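Zebrafish RNase5 (Danio rerio, PDB 3LJE) probably cleaves RNA as a ribonuclease of the pancreatic RNase A superfamily, in its angiogenin-related branch. Local coordinates at residues T50-T55 / R105-G110. Numbering follows the deposited sequence.
Sequences TFIQAT and RYIVLG. With SO4 (sulfate ion), chain D.
In the curled antiparallel sheet of the pancreatic ribonuclease fold, strand 80-89 pairs with both strand 48-52 and the long, broken strand 97-112; the end of the first faces the second through apolar side chains alone, with no hydrogen bond between the two segments. Ile52 and Ile107 meet end-on, methyl to methyl, their CD1 atoms 3.9 Å apart, although the CA atoms stand 8.5 Å from each other. In Ile52, CG1 lies beside the backbone N and opposite the carbonyl carbon (chi1 -59°), and the extended chi2 of 163° carries CD1 out to the CD1 of Ile107. One branch of Leu109 adds to the patch, CD2 approaching Ile52 CD1 at 4.3 Å. Tyr119 of strand 115-119 touches all three of these buried residues, and Phe80 packs on Ile52 as well. Beyond Ile52 the chain bends in an inverse gamma turn centred on Gln53, closed by a weak hydrogen bond from Ala54 N to Ile52 O. Thr55 then N-caps helix 56-60, its OG1 accepting from Arg58 N. The same hydroxyl donates to O3 of a sulfate ion, probably picked up from the crystallisation solution, at 2.6 Å.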
# COMPACT_ATOMS: atom_id res chain seq x y z
N THR A 50 3.17 -3.60 0.77
CA THR A 50 2.16 -3.93 1.72
C THR A 50 0.74 -3.56 1.29
O THR A 50 0.46 -2.43 0.87
CB THR A 50 2.51 -3.14 3.07
OG1 THR A 50 3.80 -3.58 3.44
CG2 THR A 50 1.39 -3.36 4.21
N PHE A 51 -0.20 -4.47 1.58
CA PHE A 51 -1.62 -4.21 1.40
C PHE A 51 -2.29 -4.01 2.77
O PHE A 51 -2.19 -4.88 3.65
CB PHE A 51 -2.28 -5.44 0.71
CG PHE A 51 -1.75 -5.65 -0.68
CD1 PHE A 51 -2.32 -4.89 -1.75
CD2 PHE A 51 -0.68 -6.55 -0.92
CE1 PHE A 51 -1.78 -5.06 -3.09
CE2 PHE A 51 -0.19 -6.72 -2.24
CZ PHE A 51 -0.74 -5.98 -3.30
N ILE A 52 -2.93 -2.88 2.93
CA ILE A 52 -3.61 -2.58 4.18
C ILE A 52 -5.00 -3.26 4.02
O ILE A 52 -5.76 -3.00 3.04
CB ILE A 52 -3.85 -1.08 4.33
CG1 ILE A 52 -2.45 -0.34 4.30
CG2 ILE A 52 -4.68 -0.80 5.68
CD1 ILE A 52 -2.71 1.24 4.01
N GLN A 53 -5.36 -4.07 5.03
CA GLN A 53 -6.69 -4.79 4.98
C GLN A 53 -7.80 -3.96 5.50
O GLN A 53 -8.35 -4.22 6.56
CB GLN A 53 -6.54 -6.14 5.73
CG GLN A 53 -5.59 -7.07 5.02
CD GLN A 53 -5.33 -8.28 5.93
OE1 GLN A 53 -4.78 -8.05 7.05
NE2 GLN A 53 -5.64 -9.56 5.46
N ALA A 54 -8.15 -2.92 4.77
CA ALA A 54 -9.22 -2.06 5.22
C ALA A 54 -9.84 -1.36 4.05
O ALA A 54 -9.36 -1.48 2.94
CB ALA A 54 -8.69 -1.04 6.22
N THR A 55 -10.93 -0.62 4.30
CA THR A 55 -11.60 0.12 3.22
C THR A 55 -10.86 1.40 2.94
O THR A 55 -10.16 1.96 3.80
CB THR A 55 -13.05 0.55 3.58
OG1 THR A 55 -12.98 1.48 4.69
CG2 THR A 55 -13.91 -0.64 4.00
N ARG A 105 0.25 -3.20 12.53
CA ARG A 105 1.15 -2.14 12.79
C ARG A 105 0.53 -0.81 12.57
O ARG A 105 -0.48 -0.66 11.91
CB ARG A 105 2.37 -2.31 11.85
CG ARG A 105 2.05 -2.29 10.40
CD ARG A 105 3.35 -2.51 9.52
NE ARG A 105 4.26 -1.36 9.73
CZ ARG A 105 4.54 -0.36 8.86
NH1 ARG A 105 3.98 -0.36 7.64
NH2 ARG A 105 5.40 0.63 9.19
N TYR A 106 1.16 0.22 13.16
CA TYR A 106 0.74 1.58 12.95
C TYR A 106 1.21 1.92 11.52
O TYR A 106 2.42 1.85 11.25
CB TYR A 106 1.45 2.53 13.99
CG TYR A 106 0.81 2.30 15.37
CD1 TYR A 106 -0.27 3.00 15.75
CD2 TYR A 106 1.31 1.29 16.23
CE1 TYR A 106 -0.92 2.76 16.98
CE2 TYR A 106 0.69 1.02 17.49
CZ TYR A 106 -0.42 1.77 17.84
OH TYR A 106 -0.98 1.61 19.09
N ILE A 107 0.31 2.35 10.65
CA ILE A 107 0.69 2.61 9.30
C ILE A 107 1.00 4.12 9.18
O ILE A 107 0.35 4.94 9.83
CB ILE A 107 -0.42 2.20 8.31
CG1 ILE A 107 -1.78 2.90 8.66
CG2 ILE A 107 -0.55 0.65 8.34
CD1 ILE A 107 -2.88 2.72 7.60
N VAL A 108 1.95 4.41 8.28
CA VAL A 108 2.40 5.78 8.05
C VAL A 108 2.16 6.07 6.57
O VAL A 108 2.68 5.35 5.72
CB VAL A 108 3.89 5.85 8.36
CG1 VAL A 108 4.35 7.33 8.06
CG2 VAL A 108 4.08 5.49 9.90
N LEU A 109 1.42 7.13 6.31
CA LEU A 109 1.03 7.53 4.96
C LEU A 109 1.48 8.92 4.57
O LEU A 109 1.62 9.78 5.46
CB LEU A 109 -0.48 7.56 4.89
CG LEU A 109 -1.26 6.28 5.35
CD1 LEU A 109 -2.83 6.51 5.14
CD2 LEU A 109 -0.68 5.03 4.66
N GLY A 110 1.71 9.13 3.28
CA GLY A 110 1.89 10.49 2.73
C GLY A 110 0.47 10.84 2.39
O GLY A 110 -0.34 9.96 1.92
S SO4 D . -15.54 0.88 7.18
O1 SO4 D . -14.39 0.36 7.96
O2 SO4 D . -16.46 1.58 8.14
O3 SO4 D . -15.15 1.83 6.08
O4 SO4 D . -16.13 -0.37 6.65